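Local coordinates for Non-structural polyprotein (Sindbis virus, PDB 4GUA) that probably supplies the papain-like cysteine protease that cleaves the viral replicase precursor, and carries it fused to macro and zinc-binding domains of the next protein, at residues Cys16-Ala20 and His93-Ser97; Leu21-Leu25 and Ala55-Ile59; Lys249-Arg253 and Met512-Asp516. The contacts are given in a common frame with arbitrary orientation. Numbering follows the deposited sequence.

Contacts 1 and 2 are neighbours in the protease part of the chain, centres about 10 Å apart, and share helix 16-27. Contact 2 is nested within the loop that contact 1 closes, and they touch directly: W17 CE3 lies 3.7 Å from A55 CB, and N96 OD1 3.4 Å from P23 CG. Contact 1 holds the probable active site, C16 and H93; contact 2 is hydrophobic core behind it. Contact 3 opens later in the chain, its centre about 20 Å from contact 1 and 22 Å from contact 2, with nearest atoms about 8 and 10 Å away. It does not touch either, but the sulfate bound by K249 approaches the W94 side chain to about 4 Å.

Contact 1 (Cys16-Ala20 and His93-Ser97); sequences CWAKA and HWDNS. With SO4 (sulfate ion), chain E.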
ATOM      1  N   CYS A  16       5.096 -20.433 -21.088  1.00 64.41           N
ATOM      2  CA  CYS A  16       4.574 -21.431 -20.171  1.00 61.78           C
ATOM      3  C   CYS A  16       3.515 -20.810 -19.257  1.00 63.91           C
ATOM      4  O   CYS A  16       2.548 -21.476 -18.900  1.00 64.98           O
ATOM      5  CB  CYS A  16       5.704 -22.091 -19.360  1.00 61.89           C
ATOM      6  SG  CYS A  16       6.765 -20.981 -18.411  1.00 61.70           S
ATOM      7  N   TRP A  17       3.670 -19.535 -18.907  1.00 57.72           N
ATOM      8  CA  TRP A  17       2.663 -18.854 -18.093  1.00 60.20           C
ATOM      9  C   TRP A  17       1.270 -18.834 -18.758  1.00 61.80           C
ATOM     10  O   TRP A  17       0.240 -19.086 -18.106  1.00 61.08           O
ATOM     11  CB  TRP A  17       3.112 -17.428 -17.742  1.00 57.55           C
ATOM     12  CG  TRP A  17       3.558 -16.580 -18.902  1.00 55.85           C
ATOM     13  CD1 TRP A  17       4.811 -16.502 -19.426  1.00 56.16           C
ATOM     14  CD2 TRP A  17       2.751 -15.673 -19.658  1.00 62.89           C
ATOM     15  NE1 TRP A  17       4.839 -15.606 -20.468  1.00 52.38           N
ATOM     16  CE2 TRP A  17       3.586 -15.084 -20.632  1.00 59.39           C
ATOM     17  CE3 TRP A  17       1.404 -15.299 -19.611  1.00 63.67           C
ATOM     18  CZ2 TRP A  17       3.117 -14.149 -21.548  1.00 60.60           C
ATOM     19  CZ3 TRP A  17       0.941 -14.369 -20.520  1.00 55.26           C
ATOM     20  CH2 TRP A  17       1.794 -13.806 -21.477  1.00 55.44           C
ATOM     21  N   ALA A  18       1.239 -18.561 -20.058  1.00 61.23           N
ATOM     22  CA  ALA A  18      -0.011 -18.591 -20.816  1.00 60.80           C
ATOM     23  C   ALA A  18      -0.564 -20.012 -20.953  1.00 60.17           C
ATOM     24  O   ALA A  18      -1.752 -20.263 -20.696  1.00 65.65           O
ATOM     25  CB  ALA A  18       0.185 -17.957 -22.190  1.00 55.47           C
ATOM     26  N   LYS A  19       0.293 -20.946 -21.351  1.00 54.41           N
ATOM     27  CA  LYS A  19      -0.133 -22.337 -21.491  1.00 58.00           C
ATOM     28  C   LYS A  19      -0.768 -22.794 -20.185  1.00 57.09           C
ATOM     29  O   LYS A  19      -1.790 -23.484 -20.184  1.00 59.61           O
ATOM     30  CB  LYS A  19       1.046 -23.253 -21.844  1.00 55.49           C
ATOM     31  CG  LYS A  19       1.897 -22.752 -22.995  1.00 67.70           C
ATOM     32  CD  LYS A  19       3.094 -23.650 -23.264  1.00 73.01           C
ATOM     33  CE  LYS A  19       3.603 -23.498 -24.694  1.00 69.63           C
ATOM     34  NZ  LYS A  19       5.019 -23.934 -24.818  1.00 70.46           N
ATOM     35  N   ALA A  20      -0.182 -22.360 -19.077  1.00 49.05           N
ATOM     36  CA  ALA A  20      -0.617 -22.803 -17.764  1.00 47.73           C
ATOM     37  C   ALA A  20      -2.001 -22.252 -17.470  1.00 54.36           C
ATOM     38  O   ALA A  20      -2.831 -22.924 -16.861  1.00 56.98           O
ATOM     39  CB  ALA A  20       0.368 -22.360 -16.709  1.00 44.49           C
ATOM     40  N   HIS A  93       9.427 -22.559 -14.079  1.00 55.83           N
ATOM     41  CA  HIS A  93       8.428 -23.028 -15.014  1.00 58.38           C
ATOM     42  C   HIS A  93       7.016 -22.942 -14.416  1.00 60.97           C
ATOM     43  O   HIS A  93       6.835 -23.155 -13.216  1.00 54.50           O
ATOM     44  CB  HIS A  93       8.805 -24.461 -15.411  1.00 60.82           C
ATOM     45  CG  HIS A  93       7.809 -25.145 -16.287  1.00 64.91           C
ATOM     46  ND1 HIS A  93       7.676 -24.863 -17.630  1.00 74.87           N
ATOM     47  CD2 HIS A  93       6.905 -26.112 -16.015  1.00 66.02           C
ATOM     48  CE1 HIS A  93       6.725 -25.621 -18.146  1.00 73.56           C
ATOM     49  NE2 HIS A  93       6.239 -26.388 -17.186  1.00 72.59           N
ATOM     50  N   TRP A  94       6.025 -22.611 -15.243  1.00 59.58           N
ATOM     51  CA  TRP A  94       4.634 -22.633 -14.806  1.00 53.19           C
ATOM     52  C   TRP A  94       3.913 -23.815 -15.411  1.00 56.91           C
ATOM     53  O   TRP A  94       3.991 -24.051 -16.615  1.00 52.49           O
ATOM     54  CB  TRP A  94       3.885 -21.378 -15.246  1.00 53.78           C
ATOM     55  CG  TRP A  94       4.213 -20.117 -14.508  1.00 54.08           C
ATOM     56  CD1 TRP A  94       5.132 -19.180 -14.860  1.00 52.87           C
ATOM     57  CD2 TRP A  94       3.602 -19.643 -13.301  1.00 54.27           C
ATOM     58  NE1 TRP A  94       5.135 -18.148 -13.953  1.00 51.50           N
ATOM     59  CE2 TRP A  94       4.207 -18.411 -12.983  1.00 53.95           C
ATOM     60  CE3 TRP A  94       2.603 -20.140 -12.459  1.00 55.42           C
ATOM     61  CZ2 TRP A  94       3.851 -17.670 -11.858  1.00 54.53           C
ATOM     62  CZ3 TRP A  94       2.250 -19.400 -11.338  1.00 55.70           C
ATOM     63  CH2 TRP A  94       2.873 -18.179 -11.049  1.00 51.97           C
ATOM     64  N   ASP A  95       3.166 -24.533 -14.582  1.00 63.96           N
ATOM     65  CA  ASP A  95       2.281 -25.568 -15.093  1.00 67.84           C
ATOM     66  C   ASP A  95       1.105 -25.837 -14.158  1.00 72.28           C
ATOM     67  O   ASP A  95       0.889 -25.127 -13.183  1.00 66.11           O
ATOM     68  CB  ASP A  95       3.054 -26.856 -15.394  1.00 67.84           C
ATOM     69  CG  ASP A  95       3.630 -27.510 -14.148  1.00 74.28           C
ATOM     70  OD1 ASP A  95       3.153 -27.215 -13.035  1.00 73.31           O
ATOM     71  OD2 ASP A  95       4.549 -28.348 -14.289  1.00 81.29           O
ATOM     72  N   ASN A  96       0.339 -26.863 -14.496  1.00 77.88           N
ATOM     73  CA  ASN A  96      -0.854 -27.251 -13.761  1.00 70.50           C
ATOM     74  C   ASN A  96      -0.652 -28.386 -12.740  1.00 71.95           C
ATOM     75  O   ASN A  96      -1.619 -28.964 -12.250  1.00 73.46           O
ATOM     76  CB  ASN A  96      -1.983 -27.547 -14.744  1.00 67.22           C
ATOM     77  CG  ASN A  96      -2.279 -26.363 -15.645  1.00 62.93           C
ATOM     78  OD1 ASN A  96      -2.172 -26.451 -16.870  1.00 59.18           O
ATOM     79  ND2 ASN A  96      -2.621 -25.234 -15.035  1.00 63.85           N
ATOM     80  N   SER A  97       0.599 -28.754 -12.471  1.00 72.61           N
ATOM     81  CA  SER A  97       0.890 -29.807 -11.495  1.00 68.06           C
ATOM     82  C   SER A  97       0.261 -29.481 -10.137  1.00 68.92           C
ATOM     83  O   SER A  97      -0.072 -28.331  -9.861  1.00 68.72           O
ATOM     84  CB  SER A  97       2.402 -29.994 -11.335  1.00 64.63           C
ATOM     85  OG  SER A  97       2.930 -29.182 -10.300  1.00 62.05           O
TER
HETATM   86  S   SO4 E1702       7.532 -24.186 -22.224  1.00113.92           S
HETATM   87  O1  SO4 E1702       8.400 -24.472 -21.080  1.00105.75           O
HETATM   88  O2  SO4 E1702       6.233 -24.824 -22.024  1.00114.12           O
HETATM   89  O3  SO4 E1702       7.352 -22.738 -22.349  1.00120.77           O
HETATM   90  O4  SO4 E1702       8.127 -24.704 -23.454  1.00109.73           O
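H93 starts the second segment, on strand 93-95, which runs almost parallel (11°) to the first turn of helix 16-27, the two axes coming within 6.7 Å. Its imidazole turns to the N-terminal end of that helix: ND1 is 3.8 Å from C16 CB, and the C16 SG lies 4.8 Å from the ring centroid, obliquely. A sulfate, probably from the crystallisation liquor, lies beside C16, K19 and H93. It accepts a hydrogen bond from K19 NZ at 3.2 Å (to O2), while its O1 is 3.5 Å from H93 ND1.

W94 makes the most of the packing. Its backbone N gives a weak 3.6 Å hydrogen bond to C16 SG, which also meets the edge of the indole. W94 CB rests 3.9 Å from A20 CB, and W94 CD1 is 3.9 Å from W17 CB. The W17 indole itself leads away from the strand, with NE1 hydrogen-bonded to K48 O.

D95 points away from the helix. Its OD1 accepts from S97 N at 3.0 Å, an Asx turn that bends the chain off the strand.

N96 closes the contact: ND2 donates to A20 O at 3.0 Å, filling a carbonyl that the kinked helix leaves without its usual I24 N donor. ND2 also bonds P79 O, tying the helix to strand 78-83. S97 then turns off to H83 and T81.

A cysteine at the start of a helix facing a histidine on a neighbouring strand is the layout of a papain-like active site, consistent with C16 and H93 as the Cys-His dyad of this family C9, clan CA peptidase.

Contact 2 (Leu21-Leu25 and Ala55-Ile59); sequences LEPIL and ALDVI
L21 lays its side chain (chi1 m, chi2 t) across the first turn of the partner segment: CD1 comes within 3.6 Å of both A55 CB and L56 N, and 3.7 Å of I59 CD1, while CD2 is 3.9 Å from L56 CB. Build both segments as helix. 21-25 is kinked at P23, which has no N-H to give; I24 N makes only a weak i-3 bond to L21 O (2.7 Å), while L25 N still bonds L21 O at 2.9 Å. 55-59 is regular, I59 N to A55 O 2.9 Å. Set the axes 11.4 Å apart, N-to-C directions crossing at -32°; the closest CA pair is L21 and L56 at 7.0 Å.

One turn after L21, L25 (m, t) reaches over with CD2, 3.6 Å from I59 CG2 and 4.0 Å from L56 CD1, the L56 rotamer being t, p. I24 CG2 touches L56 CD2 at 4.3 Å. L80 and Y103 cover I24, and W37 of helix 34-40 packs on L25 and I59.

This joins helices 16-27 and 52-64 of the protease domain. Every touching side chain is aliphatic and buried, so shape and exclusion of water, rather than polar pairing, hold the two helices together.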
ATOM      1  N   LEU A  21      -2.237 -21.011 -17.880  1.00 60.16           N
ATOM      2  CA  LEU A  21      -3.561 -20.431 -17.753  1.00 60.54           C
ATOM      3  C   LEU A  21      -4.632 -21.091 -18.625  1.00 60.47           C
ATOM      4  O   LEU A  21      -5.799 -21.128 -18.229  1.00 60.76           O
ATOM      5  CB  LEU A  21      -3.508 -18.940 -18.064  1.00 60.67           C
ATOM      6  CG  LEU A  21      -2.793 -18.113 -17.003  1.00 61.99           C
ATOM      7  CD1 LEU A  21      -2.969 -16.633 -17.300  1.00 61.55           C
ATOM      8  CD2 LEU A  21      -3.293 -18.467 -15.596  1.00 61.55           C
ATOM      9  N   GLU A  22      -4.261 -21.589 -19.800  1.00 56.87           N
ATOM     10  CA  GLU A  22      -5.260 -22.073 -20.763  1.00 56.37           C
ATOM     11  C   GLU A  22      -6.436 -22.886 -20.186  1.00 63.87           C
ATOM     12  O   GLU A  22      -7.600 -22.573 -20.471  1.00 64.00           O
ATOM     13  CB  GLU A  22      -4.577 -22.867 -21.871  1.00 55.20           C
ATOM     14  CG  GLU A  22      -5.491 -23.182 -23.036  1.00 58.72           C
ATOM     15  CD  GLU A  22      -4.753 -23.749 -24.230  1.00 69.40           C
ATOM     16  OE1 GLU A  22      -3.978 -24.717 -24.059  1.00 77.07           O
ATOM     17  OE2 GLU A  22      -4.965 -23.232 -25.346  1.00 71.72           O
ATOM     18  N   PRO A  23      -6.152 -23.937 -19.397  1.00 63.58           N
ATOM     19  CA  PRO A  23      -7.268 -24.712 -18.839  1.00 60.70           C
ATOM     20  C   PRO A  23      -8.074 -23.941 -17.786  1.00 62.30           C
ATOM     21  O   PRO A  23      -9.265 -24.198 -17.616  1.00 63.01           O
ATOM     22  CB  PRO A  23      -6.571 -25.935 -18.221  1.00 53.64           C
ATOM     23  CG  PRO A  23      -5.213 -25.484 -17.917  1.00 54.76           C
ATOM     24  CD  PRO A  23      -4.851 -24.509 -19.015  1.00 61.82           C
ATOM     25  N   ILE A  24      -7.441 -23.007 -17.088  1.00 64.04           N
ATOM     26  CA  ILE A  24      -8.161 -22.205 -16.113  1.00 61.42           C
ATOM     27  C   ILE A  24      -9.127 -21.283 -16.838  1.00 59.03           C
ATOM     28  O   ILE A  24     -10.277 -21.134 -16.426  1.00 62.11           O
ATOM     29  CB  ILE A  24      -7.201 -21.388 -15.236  1.00 55.91           C
ATOM     30  CG1 ILE A  24      -6.416 -22.338 -14.331  1.00 56.93           C
ATOM     31  CG2 ILE A  24      -7.966 -20.384 -14.385  1.00 45.60           C
ATOM     32  CD1 ILE A  24      -5.246 -21.699 -13.635  1.00 55.96           C
ATOM     33  N   LEU A  25      -8.680 -20.705 -17.948  1.00 53.68           N
ATOM     34  CA  LEU A  25      -9.551 -19.866 -18.764  1.00 57.42           C
ATOM     35  C   LEU A  25     -10.725 -20.676 -19.333  1.00 58.58           C
ATOM     36  O   LEU A  25     -11.839 -20.173 -19.472  1.00 54.50           O
ATOM     37  CB  LEU A  25      -8.752 -19.218 -19.897  1.00 59.48           C
ATOM     38  CG  LEU A  25      -7.579 -18.324 -19.475  1.00 60.29           C
ATOM     39  CD1 LEU A  25      -6.897 -17.705 -20.685  1.00 59.24           C
ATOM     40  CD2 LEU A  25      -8.046 -17.240 -18.513  1.00 56.59           C
ATOM     41  N   ALA A  55      -0.991 -12.391 -15.270  1.00 45.35           N
ATOM     42  CA  ALA A  55      -1.707 -12.552 -16.532  1.00 49.41           C
ATOM     43  C   ALA A  55      -3.174 -12.875 -16.277  1.00 49.78           C
ATOM     44  O   ALA A  55      -4.054 -12.359 -16.959  1.00 47.05           O
ATOM     45  CB  ALA A  55      -1.063 -13.637 -17.382  1.00 45.64           C
ATOM     46  N   LEU A  56      -3.429 -13.721 -15.285  1.00 54.32           N
ATOM     47  CA  LEU A  56      -4.788 -14.144 -14.986  1.00 54.64           C
ATOM     48  C   LEU A  56      -5.611 -12.956 -14.501  1.00 55.44           C
ATOM     49  O   LEU A  56      -6.784 -12.828 -14.844  1.00 51.92           O
ATOM     50  CB  LEU A  56      -4.795 -15.271 -13.951  1.00 49.29           C
ATOM     51  CG  LEU A  56      -6.187 -15.790 -13.569  1.00 54.92           C
ATOM     52  CD1 LEU A  56      -7.020 -16.168 -14.797  1.00 48.70           C
ATOM     53  CD2 LEU A  56      -6.077 -16.973 -12.616  1.00 61.11           C
ATOM     54  N   ASP A  57      -4.997 -12.089 -13.701  1.00 60.23           N
ATOM     55  CA  ASP A  57      -5.683 -10.886 -13.231  1.00 59.04           C
ATOM     56  C   ASP A  57      -6.054 -10.006 -14.426  1.00 56.48           C
ATOM     57  O   ASP A  57      -7.179  -9.521 -14.527  1.00 57.85           O
ATOM     58  CB  ASP A  57      -4.815 -10.118 -12.220  1.00 56.30           C
ATOM     59  CG  ASP A  57      -5.601  -9.054 -11.445  1.00 67.15           C
ATOM     60  OD1 ASP A  57      -6.483  -9.414 -10.638  1.00 62.94           O
ATOM     61  OD2 ASP A  57      -5.321  -7.846 -11.626  1.00 81.39           O
ATOM     62  N   VAL A  58      -5.109  -9.822 -15.343  1.00 54.58           N
ATOM     63  CA  VAL A  58      -5.341  -9.012 -16.537  1.00 51.71           C
ATOM     64  C   VAL A  58      -6.476  -9.569 -17.397  1.00 54.38           C
ATOM     65  O   VAL A  58      -7.283  -8.816 -17.944  1.00 54.98           O
ATOM     66  CB  VAL A  58      -4.060  -8.902 -17.396  1.00 46.78           C
ATOM     67  CG1 VAL A  58      -4.415  -8.671 -18.857  1.00 46.00           C
ATOM     68  CG2 VAL A  58      -3.157  -7.786 -16.878  1.00 39.37           C
ATOM     69  N   ILE A  59      -6.524 -10.890 -17.530  1.00 57.83           N
ATOM     70  CA  ILE A  59      -7.515 -11.531 -18.384  1.00 56.73           C
ATOM     71  C   ILE A  59      -8.892 -11.406 -17.757  1.00 56.51           C
ATOM     72  O   ILE A  59      -9.889 -11.211 -18.448  1.00 53.88           O
ATOM     73  CB  ILE A  59      -7.184 -13.011 -18.621  1.00 53.71           C
ATOM     74  CG1 ILE A  59      -5.909 -13.121 -19.453  1.00 52.58           C
ATOM     75  CG2 ILE A  59      -8.331 -13.709 -19.346  1.00 52.82           C
ATOM     76  CD1 ILE A  59      -5.194 -14.427 -19.297  1.00 58.29           C
TER

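Contact 3 (Lys249-Arg253 and Met512-Asp516); sequences KTLSR and MEIDD. With SO4 (sulfate ion), chain L.
Take 249-253 as a regular helical turn (R253 N to K249 O 2.9 Å) and lay 512-516 beside it as an irregular strand-like loop: E513, I514 and D515 extended (psi 145, 106 and 103°), M512 and D516 with psi near zero. The nearest CA atoms are R253 and E513, 6.8 Å apart.

K249, all-trans, reaches across the gap. Its NZ donates to D516 OD1 at 2.9 Å in a salt bridge, and also to sulfate O4 at 3.0 Å and, weakly, O3 at 3.5 Å; CE lies 3.3 Å from I514 O. R253 (t, p, t, 86°) bridges by charge from NH2 to E513 OE1 at 3.5 Å, while NH1 is satisfied by N257 OD1; E513 N and M512 O lie over one face of its guanidinium. The loop's backbone finds partners too: E513 N bonds D511 OD1, and E513 O accepts from K287 NZ. S252 OG bonds back to L248 O.

Between the two charged pairs, I514 CD1 (chi1 m, chi2 t) packs 3.9 Å from R253 N and 4.2 Å from S252 CB. Thus an nsP3 segment crosses helix 237-257 of the methyltransferase-like, seven-stranded domain, with I514 inserted among L256 of that helix and A283 and L284 of helix 275-286.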
ATOM      1  N   LYS A 249       9.024  -5.615 -10.771  1.00 59.25           N
ATOM      2  CA  LYS A 249       9.450  -6.645  -9.830  1.00 58.09           C
ATOM      3  C   LYS A 249      10.791  -7.278 -10.207  1.00 58.26           C
ATOM      4  O   LYS A 249      11.663  -7.444  -9.360  1.00 59.78           O
ATOM      5  CB  LYS A 249       8.396  -7.741  -9.721  1.00 57.21           C
ATOM      6  CG  LYS A 249       8.745  -8.796  -8.685  1.00 59.88           C
ATOM      7  CD  LYS A 249       7.687  -9.874  -8.613  1.00 63.14           C
ATOM      8  CE  LYS A 249       7.961 -10.827  -7.473  1.00 64.40           C
ATOM      9  NZ  LYS A 249       6.933 -11.894  -7.392  1.00 63.28           N
ATOM     10  N   THR A 250      10.955  -7.602 -11.484  1.00 52.30           N
ATOM     11  CA  THR A 250      12.139  -8.312 -11.956  1.00 53.23           C
ATOM     12  C   THR A 250      13.399  -7.471 -11.752  1.00 58.38           C
ATOM     13  O   THR A 250      14.397  -7.936 -11.189  1.00 55.87           O
ATOM     14  CB  THR A 250      12.028  -8.647 -13.459  1.00 51.77           C
ATOM     15  OG1 THR A 250      10.852  -9.424 -13.714  1.00 59.37           O
ATOM     16  CG2 THR A 250      13.240  -9.415 -13.928  1.00 46.47           C
ATOM     17  N   LEU A 251      13.346  -6.236 -12.243  1.00 56.88           N
ATOM     18  CA  LEU A 251      14.489  -5.335 -12.190  1.00 49.98           C
ATOM     19  C   LEU A 251      14.762  -4.871 -10.772  1.00 48.41           C
ATOM     20  O   LEU A 251      15.912  -4.660 -10.395  1.00 54.34           O
ATOM     21  CB  LEU A 251      14.278  -4.132 -13.110  1.00 49.19           C
ATOM     22  CG  LEU A 251      14.208  -4.430 -14.609  1.00 50.19           C
ATOM     23  CD1 LEU A 251      14.077  -3.135 -15.387  1.00 53.79           C
ATOM     24  CD2 LEU A 251      15.431  -5.211 -15.080  1.00 48.57           C
ATOM     25  N   SER A 252      13.705  -4.705  -9.989  1.00 46.00           N
ATOM     26  CA  SER A 252      13.853  -4.360  -8.580  1.00 49.03           C
ATOM     27  C   SER A 252      14.556  -5.492  -7.832  1.00 51.97           C
ATOM     28  O   SER A 252      15.407  -5.252  -6.977  1.00 53.48           O
ATOM     29  CB  SER A 252      12.487  -4.089  -7.953  1.00 55.64           C
ATOM     30  OG  SER A 252      11.899  -2.916  -8.497  1.00 56.30           O
ATOM     31  N   ARG A 253      14.204  -6.732  -8.170  1.00 53.29           N
ATOM     32  CA  ARG A 253      14.774  -7.902  -7.512  1.00 55.31           C
ATOM     33  C   ARG A 253      16.259  -8.023  -7.841  1.00 58.23           C
ATOM     34  O   ARG A 253      17.086  -8.296  -6.967  1.00 59.73           O
ATOM     35  CB  ARG A 253      14.047  -9.174  -7.962  1.00 54.50           C
ATOM     36  CG  ARG A 253      14.651 -10.469  -7.428  1.00 51.80           C
ATOM     37  CD  ARG A 253      14.577 -10.556  -5.910  1.00 59.35           C
ATOM     38  NE  ARG A 253      15.224 -11.760  -5.385  1.00 60.99           N
ATOM     39  CZ  ARG A 253      16.526 -11.857  -5.116  1.00 59.43           C
ATOM     40  NH1 ARG A 253      17.339 -10.824  -5.321  1.00 53.59           N
ATOM     41  NH2 ARG A 253      17.020 -12.993  -4.641  1.00 59.05           N
ATOM     42  N   MET A 512      16.397 -11.965  -0.126  1.00 74.96           N
ATOM     43  CA  MET A 512      16.069 -10.756  -0.859  1.00 67.31           C
ATOM     44  C   MET A 512      14.845 -10.898  -1.762  1.00 65.18           C
ATOM     45  O   MET A 512      14.515  -9.975  -2.504  1.00 63.50           O
ATOM     46  CB  MET A 512      17.287 -10.325  -1.680  1.00 67.86           C
ATOM     47  CG  MET A 512      17.640  -8.858  -1.536  1.00 74.24           C
ATOM     48  SD  MET A 512      17.901  -8.323   0.170  1.00 77.85           S
ATOM     49  CE  MET A 512      19.462  -7.460   0.022  1.00 91.23           C
ATOM     50  N   GLU A 513      14.181 -12.046  -1.720  1.00 71.88           N
ATOM     51  CA  GLU A 513      13.042 -12.275  -2.599  1.00 79.07           C
ATOM     52  C   GLU A 513      11.920 -11.284  -2.248  1.00 75.38           C
ATOM     53  O   GLU A 513      11.732 -10.923  -1.080  1.00 74.04           O
ATOM     54  CB  GLU A 513      12.562 -13.731  -2.497  1.00 88.18           C
ATOM     55  CG  GLU A 513      12.069 -14.332  -3.827  1.00 98.15           C
ATOM     56  CD  GLU A 513      13.227 -14.789  -4.763  1.00101.11           C
ATOM     57  OE1 GLU A 513      14.311 -15.175  -4.256  1.00 98.70           O
ATOM     58  OE2 GLU A 513      13.062 -14.723  -6.008  1.00 95.03           O
ATOM     59  N   ILE A 514      11.179 -10.844  -3.261  1.00 63.06           N
ATOM     60  CA  ILE A 514      10.028  -9.979  -3.044  1.00 53.00           C
ATOM     61  C   ILE A 514       8.771 -10.832  -3.105  1.00 54.11           C
ATOM     62  O   ILE A 514       8.323 -11.200  -4.192  1.00 55.61           O
ATOM     63  CB  ILE A 514       9.951  -8.931  -4.185  1.00 50.30           C
ATOM     64  CG1 ILE A 514      11.210  -8.065  -4.194  1.00 49.65           C
ATOM     65  CG2 ILE A 514       8.713  -8.059  -4.061  1.00 47.83           C
ATOM     66  CD1 ILE A 514      11.385  -7.268  -5.465  1.00 47.63           C
ATOM     67  N   ASP A 515       8.147 -11.101  -1.961  1.00 56.01           N
ATOM     68  CA  ASP A 515       6.975 -11.965  -1.987  1.00 63.62           C
ATOM     69  C   ASP A 515       5.749 -11.074  -1.962  1.00 59.70           C
ATOM     70  O   ASP A 515       5.355 -10.567  -0.919  1.00 60.27           O
ATOM     71  CB  ASP A 515       6.968 -12.896  -0.770  1.00 71.19           C
ATOM     72  CG  ASP A 515       6.010 -14.068  -0.929  1.00 76.64           C
ATOM     73  OD1 ASP A 515       5.226 -14.073  -1.901  1.00 80.11           O
ATOM     74  OD2 ASP A 515       6.049 -14.992  -0.084  1.00 74.90           O
ATOM     75  N   ASP A 516       5.125 -10.924  -3.126  1.00 59.83           N
ATOM     76  CA  ASP A 516       3.986 -10.031  -3.260  1.00 54.40           C
ATOM     77  C   ASP A 516       2.660 -10.747  -3.026  1.00 56.14           C
ATOM     78  O   ASP A 516       1.623 -10.096  -2.909  1.00 61.00           O
ATOM     79  CB  ASP A 516       4.002  -9.346  -4.626  1.00 48.82           C
ATOM     80  CG  ASP A 516       4.167 -10.322  -5.767  1.00 57.44           C
ATOM     81  OD1 ASP A 516       4.742 -11.411  -5.555  1.00 67.00           O
ATOM     82  OD2 ASP A 516       3.743  -9.990  -6.891  1.00 59.89           O
TER
HETATM   83  S   SO4 L1709       6.427 -14.845  -9.682  1.00126.71           S
HETATM   84  O1  SO4 L1709       5.981 -15.980  -8.873  1.00124.26           O
HETATM   85  O2  SO4 L1709       6.765 -15.290 -11.033  1.00129.23           O
HETATM   86  O3  SO4 L1709       5.349 -13.859  -9.758  1.00121.14           O
HETATM   87  O4  SO4 L1709       7.616 -14.252  -9.070  1.00125.71           O